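Local coordinates for protein diacylglycerol O-acyltransferase (Marinobacter hydrocarbonoclasticus, PDB 6CHJ) that probably transfers the acyl group of an acyl-CoA to a 1,2-diacyl-sn-glycerol to make triacylglycerol, as a member of the wax ester synthase/diacylglycerol acyltransferase family, at residues L408-T413 with P433-M438; C229-K234 with A272-Y277; F423-C428 with D440-G445. All coordinates share one frame; numbering follows the deposited sequence.

Interaction 1: L408-T413 with P433-M438; sequences LALNMT and PSLQRM
A helix laid over one face of a mixed beta sheet is the element at work here, and this contact forms where the chain turns into that helix: Leu410 and Met412 of strand 410-417 meet Leu435 and Met438. The touching groups are all apolar and buried, and they come as methyls and a thioether. Leu410 forks between two partners. Its CG lies anti to the backbone N (chi1 -179°), which carries the branch out from the strand, and the two methyls then part company. CD1 lies 3.9 Å from Leu435 CD1, the two leucines crossing at a slant, while CD2 sits 4.1 Å from the sulfur SD of Met438. Two residues on, Met412 uses only the end of its chain. The bend at its last torsion (chi3 101°) brings CE to within 3.7 Å of Met438 CE, with the two methionine side chains at about a right angle to each other. Met438 is shared: SD meets Leu410 and CE meets Met412. Leu435 is the second residue of a type I turn from Ser434 to Arg437, closed by Arg437 N on Ser434 O at 2.9 Å; Met438 follows it, its N on Leu435 O at 3.0 Å. Other elements close in from several directions. From helix 262-280, Leu274 packs on Leu410, Cys270 on Met412, and Ala273 with Tyr277 on Met438. Leu425 of the adjacent strand 420-428 touches both methionines, and Leu435 reaches farther across the sheet to Arg240 and Ala242 of strand 239-247. Helix 262-280 and strands 420-428 and 239-247 thus add to the packing round the pair formed by strand 410-417 and helix 437-453.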
ATOM      1  N   LEU B 408      12.261 -11.122  12.876  1.00 44.98           N
ATOM      2  CA  LEU B 408      13.342 -10.174  12.551  1.00 45.51           C
ATOM      3  C   LEU B 408      12.693  -8.798  12.323  1.00 46.78           C
ATOM      4  O   LEU B 408      12.607  -8.295  11.203  1.00 41.00           O
ATOM      5  CB  LEU B 408      14.160 -10.608  11.327  1.00 40.58           C
ATOM      6  CG  LEU B 408      15.000 -11.871  11.490  1.00 49.78           C
ATOM      7  CD1 LEU B 408      15.457 -12.444  10.134  1.00 47.19           C
ATOM      8  CD2 LEU B 408      16.196 -11.580  12.408  1.00 48.83           C
ATOM      9  N   ALA B 409      12.255  -8.155  13.412  1.00 45.89           N
ATOM     10  CA  ALA B 409      11.554  -6.880  13.282  1.00 46.41           C
ATOM     11  C   ALA B 409      12.425  -5.804  12.638  1.00 49.72           C
ATOM     12  O   ALA B 409      11.892  -4.910  11.967  1.00 45.46           O
ATOM     13  CB  ALA B 409      11.053  -6.408  14.644  1.00 43.05           C
ATOM     14  N   LEU B 410      13.754  -5.893  12.789  1.00 45.19           N
ATOM     15  CA  LEU B 410      14.669  -4.831  12.388  1.00 39.48           C
ATOM     16  C   LEU B 410      15.682  -5.357  11.384  1.00 45.41           C
ATOM     17  O   LEU B 410      16.272  -6.424  11.584  1.00 47.47           O
ATOM     18  CB  LEU B 410      15.396  -4.246  13.601  1.00 43.06           C
ATOM     19  CG  LEU B 410      16.394  -3.089  13.403  1.00 51.26           C
ATOM     20  CD1 LEU B 410      15.762  -1.816  12.823  1.00 48.40           C
ATOM     21  CD2 LEU B 410      17.066  -2.752  14.716  1.00 45.08           C
ATOM     22  N   ASN B 411      15.879  -4.613  10.303  1.00 45.63           N
ATOM     23  CA  ASN B 411      16.895  -4.944   9.319  1.00 45.13           C
ATOM     24  C   ASN B 411      17.744  -3.703   9.078  1.00 53.69           C
ATOM     25  O   ASN B 411      17.224  -2.659   8.658  1.00 51.66           O
ATOM     26  CB  ASN B 411      16.263  -5.447   8.022  1.00 41.36           C
ATOM     27  CG  ASN B 411      17.282  -6.054   7.093  1.00 49.43           C
ATOM     28  OD1 ASN B 411      18.265  -5.413   6.740  1.00 58.66           O
ATOM     29  ND2 ASN B 411      17.074  -7.307   6.714  1.00 55.08           N
ATOM     30  N   MET B 412      19.035  -3.809   9.365  1.00 44.55           N
ATOM     31  CA  MET B 412      19.958  -2.697   9.223  1.00 45.25           C
ATOM     32  C   MET B 412      20.741  -2.903   7.942  1.00 52.39           C
ATOM     33  O   MET B 412      21.420  -3.925   7.786  1.00 55.46           O
ATOM     34  CB  MET B 412      20.899  -2.597  10.418  1.00 50.25           C
ATOM     35  CG  MET B 412      20.202  -2.336  11.759  1.00 54.39           C
ATOM     36  SD  MET B 412      21.362  -2.323  13.154  1.00 51.47           S
ATOM     37  CE  MET B 412      21.590  -0.580  13.460  1.00 51.23           C
ATOM     38  N   THR B 413      20.636  -1.956   7.019  1.00 46.66           N
ATOM     39  CA  THR B 413      21.336  -2.101   5.757  1.00 50.12           C
ATOM     40  C   THR B 413      22.192  -0.881   5.481  1.00 54.92           C
ATOM     41  O   THR B 413      21.768   0.264   5.682  1.00 54.86           O
ATOM     42  CB  THR B 413      20.380  -2.333   4.621  1.00 50.95           C
ATOM     43  OG1 THR B 413      19.226  -1.500   4.813  1.00 68.09           O
ATOM     44  CG2 THR B 413      19.964  -3.792   4.594  1.00 48.70           C
ATOM     45  N   PRO B 433       8.925   0.812  18.680  1.00 57.99           N
ATOM     46  CA  PRO B 433       8.509   2.209  18.835  1.00 64.86           C
ATOM     47  C   PRO B 433       9.696   3.161  18.854  1.00 63.92           C
ATOM     48  O   PRO B 433      10.705   2.909  19.516  1.00 63.48           O
ATOM     49  CB  PRO B 433       7.777   2.204  20.182  1.00 64.18           C
ATOM     50  CG  PRO B 433       8.347   1.028  20.918  1.00 61.34           C
ATOM     51  CD  PRO B 433       8.536   0.004  19.851  1.00 59.09           C
ATOM     52  N   SER B 434       9.558   4.261  18.103  1.00 61.27           N
ATOM     53  CA  SER B 434      10.499   5.384  18.109  1.00 62.22           C
ATOM     54  C   SER B 434      11.816   5.013  17.433  1.00 61.21           C
ATOM     55  O   SER B 434      12.883   5.481  17.818  1.00 61.08           O
ATOM     56  CB  SER B 434      10.733   5.908  19.527  1.00 65.02           C
ATOM     57  OG  SER B 434       9.504   6.328  20.095  1.00 70.70           O
ATOM     58  N   LEU B 435      11.720   4.208  16.380  1.00 60.57           N
ATOM     59  CA  LEU B 435      12.898   3.649  15.736  1.00 57.96           C
ATOM     60  C   LEU B 435      13.809   4.730  15.172  1.00 59.40           C
ATOM     61  O   LEU B 435      15.015   4.494  15.012  1.00 56.26           O
ATOM     62  CB  LEU B 435      12.444   2.681  14.633  1.00 61.64           C
ATOM     63  CG  LEU B 435      13.419   1.916  13.739  1.00 59.05           C
ATOM     64  CD1 LEU B 435      12.757   0.637  13.231  1.00 60.07           C
ATOM     65  CD2 LEU B 435      13.796   2.759  12.555  1.00 58.78           C
ATOM     66  N   GLN B 436      13.260   5.913  14.854  1.00 61.94           N
ATOM     67  CA  GLN B 436      14.089   6.990  14.316  1.00 62.41           C
ATOM     68  C   GLN B 436      15.149   7.425  15.324  1.00 57.21           C
ATOM     69  O   GLN B 436      16.200   7.950  14.939  1.00 51.78           O
ATOM     70  CB  GLN B 436      13.216   8.188  13.895  1.00 55.73           C
ATOM     71  CG  GLN B 436      13.211   8.449  12.363  1.00 72.79           C
ATOM     72  CD  GLN B 436      12.434   9.727  11.922  1.00 81.57           C
ATOM     73  OE1 GLN B 436      11.197   9.724  11.849  1.00 79.67           O
ATOM     74  NE2 GLN B 436      13.169  10.807  11.608  1.00 71.33           N
ATOM     75  N   ARG B 437      14.904   7.202  16.614  1.00 51.78           N
ATOM     76  CA  ARG B 437      15.881   7.620  17.606  1.00 58.38           C
ATOM     77  C   ARG B 437      17.190   6.858  17.468  1.00 59.38           C
ATOM     78  O   ARG B 437      18.228   7.335  17.945  1.00 58.24           O
ATOM     79  CB  ARG B 437      15.302   7.453  19.005  1.00 62.04           C
ATOM     80  CG  ARG B 437      14.938   8.759  19.646  1.00 69.26           C
ATOM     81  CD  ARG B 437      14.153   8.544  20.904  1.00 74.70           C
ATOM     82  NE  ARG B 437      12.783   9.009  20.731  1.00 86.35           N
ATOM     83  CZ  ARG B 437      11.782   8.738  21.563  1.00 88.79           C
ATOM     84  NH1 ARG B 437      11.994   7.993  22.647  1.00 81.79           N
ATOM     85  NH2 ARG B 437      10.565   9.217  21.305  1.00 87.03           N
ATOM     86  N   MET B 438      17.174   5.703  16.792  1.00 54.76           N
ATOM     87  CA  MET B 438      18.408   4.957  16.576  1.00 59.05           C
ATOM     88  C   MET B 438      19.411   5.714  15.715  1.00 55.31           C
ATOM     89  O   MET B 438      20.602   5.383  15.751  1.00 56.59           O
ATOM     90  CB  MET B 438      18.104   3.593  15.952  1.00 56.28           C
ATOM     91  CG  MET B 438      17.744   2.556  16.996  1.00 58.90           C
ATOM     92  SD  MET B 438      17.918   0.899  16.360  1.00 66.24           S
ATOM     93  CE  MET B 438      19.691   0.797  16.308  1.00 54.97           C
TER

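Interaction 2: C229-K234 with A272-Y277; sequences CMLNQK and AALRTY
Met230 and Tyr277 lie with their side chains at about a right angle, the thioether approaching the phenol obliquely. SD comes closest at Tyr277 CE2, 4.0 Å away. From the ring centroid of Tyr277 the sulfur is 5.3 Å distant, 74° off the ring normal, an oblique Met-aromatic contact. The tyrosine is held at its far end as well: its OH is hydrogen-bonded to the carbonyl oxygen of Pro433. Leu231 takes the other partner on the helix, with its CD1 3.8 Å from Leu274 CD2, two branched ends meeting on a slant. The CB of Leu274 leaves the helix across the line to the loop; CG, anti to the carbonyl carbon (chi1 -81°), turns CD2 back toward Leu231. Met230 and Leu231 are the two central residues of a type I turn from Cys229 to Asn232, closed by Asn232 N on Cys229 O at 2.9 Å, so neighbouring residues of the turn meet Leu274 and Tyr277, three apart on helix 262-280. Inside the turn, Leu231 N makes a long hydrogen bond, 3.6 Å, to Cys229 SG. The loop is tied down by backbone bonds from Leu231 to Ala409 and from Gln233 to Arg407, and Asn232 ND2 reaches the carbonyl oxygens of Asn375 and Arg407.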
ATOM      1  N   CYS B 229      14.756 -11.611  22.591  1.00 59.09           N
ATOM      2  CA  CYS B 229      14.919 -10.175  22.415  1.00 53.32           C
ATOM      3  C   CYS B 229      13.658  -9.590  21.806  1.00 53.72           C
ATOM      4  O   CYS B 229      12.951 -10.255  21.040  1.00 51.61           O
ATOM      5  CB  CYS B 229      16.113  -9.853  21.518  1.00 50.29           C
ATOM      6  SG  CYS B 229      16.431  -8.091  21.344  1.00 53.43           S
ATOM      7  N   MET B 230      13.399  -8.326  22.142  1.00 51.58           N
ATOM      8  CA  MET B 230      12.223  -7.639  21.624  1.00 49.73           C
ATOM      9  C   MET B 230      12.263  -7.499  20.096  1.00 53.35           C
ATOM     10  O   MET B 230      11.208  -7.436  19.457  1.00 49.44           O
ATOM     11  CB  MET B 230      12.078  -6.276  22.314  1.00 44.40           C
ATOM     12  CG  MET B 230      12.632  -5.116  21.541  1.00 54.20           C
ATOM     13  SD  MET B 230      12.516  -3.504  22.385  1.00 66.93           S
ATOM     14  CE  MET B 230      10.854  -2.955  22.024  1.00 57.81           C
ATOM     15  N   LEU B 231      13.456  -7.469  19.482  1.00 50.60           N
ATOM     16  CA  LEU B 231      13.531  -7.503  18.019  1.00 49.02           C
ATOM     17  C   LEU B 231      12.985  -8.801  17.422  1.00 52.88           C
ATOM     18  O   LEU B 231      12.769  -8.870  16.210  1.00 51.39           O
ATOM     19  CB  LEU B 231      14.980  -7.328  17.543  1.00 44.60           C
ATOM     20  CG  LEU B 231      15.820  -6.182  18.127  1.00 53.60           C
ATOM     21  CD1 LEU B 231      17.201  -6.148  17.511  1.00 50.74           C
ATOM     22  CD2 LEU B 231      15.158  -4.838  17.932  1.00 52.12           C
ATOM     23  N   ASN B 232      12.757  -9.838  18.222  1.00 54.55           N
ATOM     24  CA  ASN B 232      12.588 -11.150  17.617  1.00 54.28           C
ATOM     25  C   ASN B 232      11.228 -11.749  17.956  1.00 53.76           C
ATOM     26  O   ASN B 232      11.122 -12.796  18.599  1.00 60.67           O
ATOM     27  CB  ASN B 232      13.768 -12.041  18.039  1.00 47.84           C
ATOM     28  CG  ASN B 232      15.116 -11.413  17.682  1.00 50.58           C
ATOM     29  OD1 ASN B 232      15.873 -10.984  18.558  1.00 58.09           O
ATOM     30  ND2 ASN B 232      15.409 -11.338  16.391  1.00 47.46           N
ATOM     31  N   GLN B 233      10.179 -11.097  17.483  1.00 52.86           N
ATOM     32  CA  GLN B 233       8.816 -11.506  17.756  1.00 54.66           C
ATOM     33  C   GLN B 233       7.995 -11.295  16.487  1.00 51.73           C
ATOM     34  O   GLN B 233       8.477 -10.731  15.504  1.00 51.79           O
ATOM     35  CB  GLN B 233       8.244 -10.720  18.949  1.00 52.63           C
ATOM     36  CG  GLN B 233       8.800  -9.297  19.041  1.00 57.97           C
ATOM     37  CD  GLN B 233       8.306  -8.522  20.267  1.00 63.74           C
ATOM     38  OE1 GLN B 233       7.197  -8.749  20.757  1.00 67.11           O
ATOM     39  NE2 GLN B 233       9.135  -7.607  20.769  1.00 58.07           N
ATOM     40  N   LYS B 234       6.761 -11.782  16.500  1.00 49.32           N
ATOM     41  CA  LYS B 234       5.870 -11.610  15.360  1.00 52.52           C
ATOM     42  C   LYS B 234       5.582 -10.122  15.131  1.00 57.40           C
ATOM     43  O   LYS B 234       5.464  -9.331  16.074  1.00 58.33           O
ATOM     44  CB  LYS B 234       4.560 -12.384  15.586  1.00 49.03           C
ATOM     45  CG  LYS B 234       4.703 -13.928  15.447  1.00 59.26           C
ATOM     46  CD  LYS B 234       3.371 -14.677  15.617  1.00 60.75           C
ATOM     47  CE  LYS B 234       3.341 -16.015  14.831  1.00 79.03           C
ATOM     48  NZ  LYS B 234       2.509 -15.976  13.569  1.00 77.07           N
ATOM     49  N   ALA B 272      26.398  -0.144  19.371  1.00 49.38           N
ATOM     50  CA  ALA B 272      26.092   0.920  20.331  1.00 53.23           C
ATOM     51  C   ALA B 272      24.636   1.361  20.214  1.00 52.40           C
ATOM     52  O   ALA B 272      23.901   1.378  21.212  1.00 53.37           O
ATOM     53  CB  ALA B 272      27.033   2.117  20.131  1.00 43.56           C
ATOM     54  N   ALA B 273      24.193   1.697  18.993  1.00 51.95           N
ATOM     55  CA  ALA B 273      22.809   2.132  18.792  1.00 51.68           C
ATOM     56  C   ALA B 273      21.822   1.094  19.308  1.00 51.22           C
ATOM     57  O   ALA B 273      20.847   1.437  19.991  1.00 51.63           O
ATOM     58  CB  ALA B 273      22.548   2.439  17.314  1.00 45.81           C
ATOM     59  N   LEU B 274      22.059  -0.186  18.994  1.00 48.26           N
ATOM     60  CA  LEU B 274      21.142  -1.227  19.446  1.00 52.60           C
ATOM     61  C   LEU B 274      21.124  -1.304  20.960  1.00 53.86           C
ATOM     62  O   LEU B 274      20.068  -1.524  21.569  1.00 48.46           O
ATOM     63  CB  LEU B 274      21.543  -2.582  18.862  1.00 53.61           C
ATOM     64  CG  LEU B 274      21.125  -2.894  17.425  1.00 55.63           C
ATOM     65  CD1 LEU B 274      21.918  -4.072  16.904  1.00 51.21           C
ATOM     66  CD2 LEU B 274      19.602  -3.152  17.327  1.00 53.56           C
ATOM     67  N   ARG B 275      22.298  -1.140  21.577  1.00 53.41           N
ATOM     68  CA  ARG B 275      22.407  -1.172  23.026  1.00 53.97           C
ATOM     69  C   ARG B 275      21.604  -0.037  23.646  1.00 50.18           C
ATOM     70  O   ARG B 275      20.760  -0.266  24.520  1.00 49.86           O
ATOM     71  CB  ARG B 275      23.887  -1.101  23.427  1.00 54.13           C
ATOM     72  CG  ARG B 275      24.137  -1.109  24.920  1.00 52.27           C
ATOM     73  CD  ARG B 275      25.620  -0.973  25.230  1.00 55.06           C
ATOM     74  NE  ARG B 275      25.806  -0.378  26.545  1.00 57.32           N
ATOM     75  CZ  ARG B 275      25.689  -1.037  27.694  1.00 60.10           C
ATOM     76  NH1 ARG B 275      25.433  -2.336  27.697  1.00 56.55           N
ATOM     77  NH2 ARG B 275      25.849  -0.394  28.849  1.00 63.00           N
ATOM     78  N   THR B 276      21.836   1.193  23.186  1.00 46.76           N
ATOM     79  CA  THR B 276      21.090   2.326  23.720  1.00 51.32           C
ATOM     80  C   THR B 276      19.592   2.138  23.528  1.00 54.56           C
ATOM     81  O   THR B 276      18.800   2.404  24.446  1.00 53.33           O
ATOM     82  CB  THR B 276      21.543   3.627  23.052  1.00 57.30           C
ATOM     83  OG1 THR B 276      22.970   3.648  22.939  1.00 55.33           O
ATOM     84  CG2 THR B 276      21.088   4.840  23.877  1.00 56.18           C
ATOM     85  N   TYR B 277      19.182   1.667  22.338  1.00 55.02           N
ATOM     86  CA  TYR B 277      17.756   1.531  22.063  1.00 51.09           C
ATOM     87  C   TYR B 277      17.097   0.539  23.020  1.00 54.30           C
ATOM     88  O   TYR B 277      16.004   0.800  23.541  1.00 57.58           O
ATOM     89  CB  TYR B 277      17.524   1.126  20.605  1.00 50.17           C
ATOM     90  CG  TYR B 277      16.055   0.956  20.315  1.00 49.85           C
ATOM     91  CD1 TYR B 277      15.288   2.032  19.869  1.00 54.82           C
ATOM     92  CD2 TYR B 277      15.417  -0.259  20.533  1.00 47.40           C
ATOM     93  CE1 TYR B 277      13.929   1.897  19.620  1.00 55.82           C
ATOM     94  CE2 TYR B 277      14.052  -0.403  20.297  1.00 56.21           C
ATOM     95  CZ  TYR B 277      13.320   0.676  19.840  1.00 56.48           C
ATOM     96  OH  TYR B 277      11.978   0.538  19.610  1.00 58.29           O
TER

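Interaction 3: F423-C428 with D440-G445; sequences FGLIGC and DYLEQG
Phe423 and Leu442 are brought together by like first torsions: in each, CG stands anti to the carbonyl carbon, at chi1 -80° in the phenylalanine and -67° in the leucine. From the strand the ring is carried out toward helix 437-453, and from the helix the isobutyl group of Leu442 extends to meet it. Both leucine methyls are used, the two side chains meeting at a slant. CD1 of Leu442 lies 3.6 Å from Phe423 CD1, and CD2 of Leu442 lies 3.5 Å from Phe423 CE1, so the pair of methyls follows the bond between those two ring carbons. The same leucine has a second strand partner: its CD1 meets Leu425 CD1 tip to tip at 4.0 Å. Phe423 and Leu425, two residues apart on the strand, thus receive one helix residue between them. The ring has other company, with Trp246 of strand 239-247 stacked against it edge-to-face and Val266 and Met269 of helix 262-280 touching it. Cutting Phe423 back to an alanine would probably open a gap beside both methyls of Leu442 and deprive Trp246 of this edge-to-face partner. One residue past Leu442, Glu443 OE1 makes a salt bridge with Arg250 NH1, adding a charged tie next to the apolar one. Strand 420-428 sits between 410-417 and 239-247, with backbone bonds to both, as from Leu425 to Ala242 and from Ile426 to Asn411. The chain then passes from that strand through a short connection into the last helix, which turns back over the sheet. A helix packed by aliphatic and aromatic side chains on a beta sheet is the layered alpha/beta arrangement expected of this acyltransferase fold.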
ATOM      1  N   PHE B 423      23.235   4.674   6.182  1.00 47.74           N
ATOM      2  CA  PHE B 423      22.539   3.744   7.064  1.00 52.95           C
ATOM      3  C   PHE B 423      21.067   3.707   6.685  1.00 54.80           C
ATOM      4  O   PHE B 423      20.399   4.745   6.723  1.00 54.53           O
ATOM      5  CB  PHE B 423      22.671   4.143   8.535  1.00 52.45           C
ATOM      6  CG  PHE B 423      23.972   3.744   9.173  1.00 53.86           C
ATOM      7  CD1 PHE B 423      24.005   2.750  10.145  1.00 57.03           C
ATOM      8  CD2 PHE B 423      25.159   4.391   8.830  1.00 54.40           C
ATOM      9  CE1 PHE B 423      25.203   2.395  10.770  1.00 57.46           C
ATOM     10  CE2 PHE B 423      26.365   4.044   9.449  1.00 56.21           C
ATOM     11  CZ  PHE B 423      26.384   3.055  10.421  1.00 59.13           C
ATOM     12  N   GLY B 424      20.564   2.515   6.342  1.00 51.63           N
ATOM     13  CA  GLY B 424      19.135   2.314   6.198  1.00 46.28           C
ATOM     14  C   GLY B 424      18.578   1.333   7.215  1.00 48.33           C
ATOM     15  O   GLY B 424      18.862   0.132   7.144  1.00 47.01           O
ATOM     16  N   LEU B 425      17.781   1.832   8.160  1.00 44.99           N
ATOM     17  CA  LEU B 425      17.131   1.030   9.186  1.00 40.06           C
ATOM     18  C   LEU B 425      15.641   0.936   8.859  1.00 50.89           C
ATOM     19  O   LEU B 425      14.944   1.958   8.841  1.00 48.03           O
ATOM     20  CB  LEU B 425      17.330   1.649  10.569  1.00 42.70           C
ATOM     21  CG  LEU B 425      18.751   2.132  10.923  1.00 53.27           C
ATOM     22  CD1 LEU B 425      18.849   2.514  12.379  1.00 50.40           C
ATOM     23  CD2 LEU B 425      19.797   1.095  10.599  1.00 51.33           C
ATOM     24  N   ILE B 426      15.153  -0.282   8.604  1.00 51.21           N
ATOM     25  CA  ILE B 426      13.734  -0.534   8.347  1.00 49.11           C
ATOM     26  C   ILE B 426      13.210  -1.476   9.427  1.00 49.72           C
ATOM     27  O   ILE B 426      13.846  -2.489   9.742  1.00 48.25           O
ATOM     28  CB  ILE B 426      13.494  -1.107   6.937  1.00 43.62           C
ATOM     29  CG1 ILE B 426      11.998  -1.180   6.633  1.00 45.26           C
ATOM     30  CG2 ILE B 426      14.187  -2.454   6.751  1.00 44.22           C
ATOM     31  CD1 ILE B 426      11.421   0.120   6.161  1.00 43.31           C
ATOM     32  N   GLY B 427      12.072  -1.129  10.016  1.00 47.48           N
ATOM     33  CA  GLY B 427      11.583  -1.890  11.150  1.00 45.88           C
ATOM     34  C   GLY B 427      10.070  -1.917  11.212  1.00 50.24           C
ATOM     35  O   GLY B 427       9.376  -1.049  10.641  1.00 43.74           O
ATOM     36  N   CYS B 428       9.561  -2.943  11.905  1.00 40.63           N
ATOM     37  CA  CYS B 428       8.130  -3.008  12.171  1.00 44.54           C
ATOM     38  C   CYS B 428       7.756  -1.857  13.101  1.00 43.51           C
ATOM     39  O   CYS B 428       8.320  -1.725  14.190  1.00 44.31           O
ATOM     40  CB  CYS B 428       7.749  -4.352  12.788  1.00 47.88           C
ATOM     41  SG  CYS B 428       6.139  -4.305  13.610  1.00 48.75           S
ATOM     42  N   ASP B 440      20.118   8.945  16.232  1.00 54.90           N
ATOM     43  CA  ASP B 440      20.893   9.643  17.248  1.00 55.22           C
ATOM     44  C   ASP B 440      21.745   8.667  18.041  1.00 56.41           C
ATOM     45  O   ASP B 440      22.858   9.015  18.445  1.00 54.68           O
ATOM     46  CB  ASP B 440      19.971  10.410  18.193  1.00 61.87           C
ATOM     47  CG  ASP B 440      18.968  11.265  17.460  1.00 63.81           C
ATOM     48  OD1 ASP B 440      19.389  12.146  16.676  1.00 70.83           O
ATOM     49  OD2 ASP B 440      17.754  11.044  17.662  1.00 63.00           O
ATOM     50  N   TYR B 441      21.261   7.435  18.228  1.00 55.20           N
ATOM     51  CA  TYR B 441      22.028   6.448  18.981  1.00 53.65           C
ATOM     52  C   TYR B 441      23.237   5.967  18.188  1.00 55.29           C
ATOM     53  O   TYR B 441      24.299   5.706  18.769  1.00 55.86           O
ATOM     54  CB  TYR B 441      21.137   5.273  19.383  1.00 55.87           C
ATOM     55  CG  TYR B 441      19.931   5.654  20.226  1.00 59.63           C
ATOM     56  CD1 TYR B 441      19.869   6.884  20.880  1.00 55.52           C
ATOM     57  CD2 TYR B 441      18.857   4.770  20.378  1.00 56.53           C
ATOM     58  CE1 TYR B 441      18.776   7.232  21.655  1.00 59.31           C
ATOM     59  CE2 TYR B 441      17.755   5.113  21.154  1.00 59.33           C
ATOM     60  CZ  TYR B 441      17.723   6.354  21.786  1.00 61.55           C
ATOM     61  OH  TYR B 441      16.635   6.711  22.548  1.00 63.66           O
ATOM     62  N   LEU B 442      23.106   5.846  16.864  1.00 53.87           N
ATOM     63  CA  LEU B 442      24.287   5.561  16.053  1.00 53.04           C
ATOM     64  C   LEU B 442      25.288   6.701  16.159  1.00 55.93           C
ATOM     65  O   LEU B 442      26.497   6.472  16.298  1.00 55.30           O
ATOM     66  CB  LEU B 442      23.919   5.339  14.587  1.00 50.76           C
ATOM     67  CG  LEU B 442      23.107   4.122  14.149  1.00 57.20           C
ATOM     68  CD1 LEU B 442      22.359   4.420  12.822  1.00 49.66           C
ATOM     69  CD2 LEU B 442      23.974   2.879  14.029  1.00 46.63           C
ATOM     70  N   GLU B 443      24.794   7.940  16.096  1.00 56.41           N
ATOM     71  CA  GLU B 443      25.684   9.089  16.085  1.00 55.38           C
ATOM     72  C   GLU B 443      26.370   9.233  17.437  1.00 52.85           C
ATOM     73  O   GLU B 443      27.566   9.527  17.508  1.00 56.70           O
ATOM     74  CB  GLU B 443      24.889  10.348  15.686  1.00 55.48           C
ATOM     75  CG  GLU B 443      25.556  11.693  16.003  1.00 51.85           C
ATOM     76  CD  GLU B 443      26.888  11.903  15.272  1.00 57.53           C
ATOM     77  OE1 GLU B 443      27.067  11.357  14.159  1.00 53.16           O
ATOM     78  OE2 GLU B 443      27.760  12.622  15.814  1.00 57.58           O
ATOM     79  N   GLN B 444      25.641   8.953  18.512  1.00 55.07           N
ATOM     80  CA  GLN B 444      26.221   8.967  19.841  1.00 49.33           C
ATOM     81  C   GLN B 444      27.267   7.852  20.000  1.00 61.98           C
ATOM     82  O   GLN B 444      28.305   8.048  20.654  1.00 55.88           O
ATOM     83  CB  GLN B 444      25.088   8.849  20.865  1.00 49.97           C
ATOM     84  CG  GLN B 444      25.512   8.813  22.333  1.00 61.34           C
ATOM     85  CD  GLN B 444      24.503   8.110  23.219  1.00 67.71           C
ATOM     86  OE1 GLN B 444      23.449   7.665  22.746  1.00 72.02           O
ATOM     87  NE2 GLN B 444      24.817   7.995  24.509  1.00 62.95           N
ATOM     88  N   GLY B 445      27.023   6.681  19.387  1.00 59.55           N
ATOM     89  CA  GLY B 445      28.005   5.606  19.435  1.00 50.72           C
ATOM     90  C   GLY B 445      29.327   5.995  18.794  1.00 56.04           C
ATOM     91  O   GLY B 445      30.400   5.654  19.299  1.00 54.36           O
TER

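How the interactions relate
Interactions 1 and 3 are made wholly by buried residues; in interaction 2 Met230 is partly exposed. Interactions 1 and 3 share the sheet, where 410-417 and 420-428 are neighbouring strands, and helix 437-453. Interaction 2 brings a loop to helix 262-280, and its centre lies about 17 Å from the centre of the chain, against about 11 Å for interaction 1 and 13 Å for interaction 3. Chemistry differs with place: leucine methyls and thioethers in interaction 1, a strand phenylalanine against a helix leucine in interaction 3, a sulfur-ring pair and a leucine pair at the loop. Leu410 CD2, 3.7 Å from Leu274 CD2, joins interactions 1 and 2, while Ala273 packs on Leu442 between 2 and 3.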